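PDB 1JGC: bacterioferritin, which probably stores iron, oxidising ferrous iron with dioxygen at a ferroxidase centre and depositing the ferric mineral inside a hollow 24-subunit shell that carries haem b between paired subunits. Local coordinates for residues A[10-15]-A[60-65]. Sequence-based numbering, arbitrary orientation.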
# COMPACT_ATOMS: atom_id res chain seq x y z
N PHE A 10 -42.83 33.83 -22.82
CA PHE A 10 -41.86 33.17 -23.67
C PHE A 10 -41.23 31.98 -22.95
O PHE A 10 -41.09 30.91 -23.54
CB PHE A 10 -40.78 34.16 -24.11
CG PHE A 10 -41.09 34.85 -25.42
CD1 PHE A 10 -41.30 34.12 -26.58
CD2 PHE A 10 -41.15 36.25 -25.48
CE1 PHE A 10 -41.55 34.76 -27.80
CE2 PHE A 10 -41.40 36.89 -26.70
CZ PHE A 10 -41.60 36.15 -27.86
N LEU A 11 -40.85 32.17 -21.68
CA LEU A 11 -40.25 31.10 -20.90
C LEU A 11 -41.21 29.90 -20.78
O LEU A 11 -40.79 28.75 -20.92
CB LEU A 11 -39.87 31.62 -19.51
CG LEU A 11 -38.66 32.57 -19.49
CD1 LEU A 11 -38.52 33.24 -18.13
CD2 LEU A 11 -37.40 31.78 -19.85
N ASN A 12 -42.49 30.18 -20.53
CA ASN A 12 -43.47 29.11 -20.42
C ASN A 12 -43.68 28.41 -21.76
O ASN A 12 -44.01 27.23 -21.81
CB ASN A 12 -44.80 29.65 -19.91
CG ASN A 12 -44.99 29.39 -18.44
OD1 ASN A 12 -44.85 28.26 -17.97
ND2 ASN A 12 -45.32 30.44 -17.69
N ALA A 13 -43.49 29.13 -22.86
CA ALA A 13 -43.66 28.52 -24.16
C ALA A 13 -42.44 27.62 -24.41
O ALA A 13 -42.57 26.51 -24.91
CB ALA A 13 -43.78 29.59 -25.25
N ALA A 14 -41.27 28.12 -24.05
CA ALA A 14 -40.05 27.35 -24.21
C ALA A 14 -40.15 26.08 -23.35
O ALA A 14 -39.72 25.00 -23.76
CB ALA A 14 -38.86 28.17 -23.80
N LEU A 15 -40.72 26.21 -22.16
CA LEU A 15 -40.90 25.09 -21.26
C LEU A 15 -41.77 24.02 -21.91
O LEU A 15 -41.45 22.83 -21.88
CB LEU A 15 -41.54 25.55 -19.95
CG LEU A 15 -41.99 24.44 -19.00
CD1 LEU A 15 -40.84 23.52 -18.65
CD2 LEU A 15 -42.57 25.08 -17.75
N ALA A 60 -37.04 27.23 -12.98
CA ALA A 60 -36.42 28.00 -11.91
C ALA A 60 -36.39 29.49 -12.25
O ALA A 60 -36.63 30.34 -11.40
CB ALA A 60 -35.01 27.50 -11.63
N ARG A 61 -36.09 29.80 -13.50
CA ARG A 61 -36.03 31.19 -13.91
C ARG A 61 -37.42 31.81 -13.84
O ARG A 61 -37.57 32.98 -13.48
CB ARG A 61 -35.49 31.30 -15.33
CG ARG A 61 -35.38 32.71 -15.85
CD ARG A 61 -34.41 33.55 -15.04
NE ARG A 61 -34.30 34.90 -15.58
CZ ARG A 61 -33.61 35.88 -15.01
NH1 ARG A 61 -32.96 35.66 -13.88
NH2 ARG A 61 -33.60 37.08 -15.57
N ILE A 62 -38.43 31.03 -14.19
CA ILE A 62 -39.80 31.53 -14.15
C ILE A 62 -40.20 31.87 -12.72
O ILE A 62 -40.77 32.93 -12.46
CB ILE A 62 -40.78 30.50 -14.72
CG1 ILE A 62 -40.66 30.45 -16.25
CG2 ILE A 62 -42.20 30.83 -14.29
CD1 ILE A 62 -41.52 29.39 -16.91
N LEU A 63 -39.91 30.98 -11.78
CA LEU A 63 -40.27 31.23 -10.39
C LEU A 63 -39.54 32.46 -9.86
O LEU A 63 -40.12 33.26 -9.14
CB LEU A 63 -39.94 30.01 -9.53
CG LEU A 63 -40.86 28.81 -9.71
CD1 LEU A 63 -40.36 27.65 -8.86
CD2 LEU A 63 -42.28 29.19 -9.32
N PHE A 64 -38.27 32.60 -10.21
CA PHE A 64 -37.51 33.75 -9.76
C PHE A 64 -38.14 35.06 -10.24
O PHE A 64 -38.17 36.04 -9.51
CB PHE A 64 -36.07 33.66 -10.26
CG PHE A 64 -35.26 34.89 -9.99
CD1 PHE A 64 -35.00 35.28 -8.68
CD2 PHE A 64 -34.77 35.66 -11.03
CE1 PHE A 64 -34.26 36.44 -8.43
CE2 PHE A 64 -34.03 36.81 -10.78
CZ PHE A 64 -33.78 37.20 -9.48
N LEU A 65 -38.62 35.06 -11.49
CA LEU A 65 -39.26 36.24 -12.07
C LEU A 65 -40.68 36.35 -11.55
O LEU A 65 -41.47 37.14 -12.06
CB LEU A 65 -39.28 36.17 -13.59
CG LEU A 65 -37.91 36.23 -14.30
CD1 LEU A 65 -38.09 36.21 -15.81
CD2 LEU A 65 -37.17 37.50 -13.87
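In the four-helix bundle of the ferritin fold, L11 of helix 5-34 packs against R61 and I62 in the last turn of helix 38-64 and L65 just beyond it. The two segments run nearly antiparallel, at 157°, with their axes 10.1 Å apart. L11 and I62 form the centre of the contact: CB of L11 lies 3.6 Å from CG1 of I62. The CA–CB bonds of both point toward the opposite segment. CD1 of L11, anti to CA (chi2 169°), reaches two further partners, CD1 of L65 at 3.8 Å and the aliphatic CG of R61 at 3.9 Å. The L11 and L65 side chains cross at about a right angle. I62 extends its CD1 to the amide of N12, 3.7 Å from OD1; CD1 is a methyl, so this is van der Waals contact, while OD1 accepts from N70 N and ND2 donates to H68 O in the loop after helix 38-64. The R61 guanidinium forms salt bridges to D113 and to E128 of a neighbouring subunit; CD2 of L65 rests over one guanidinium face, toward the rim. F120 of helix 114-144 also touches L11. With no hydrogen bond across it, the contact is held by apolar packing, and the polar groups at its margins instead tie it to the adjoining loop, the link between helices 83-111 and 114-144, and a second subunit.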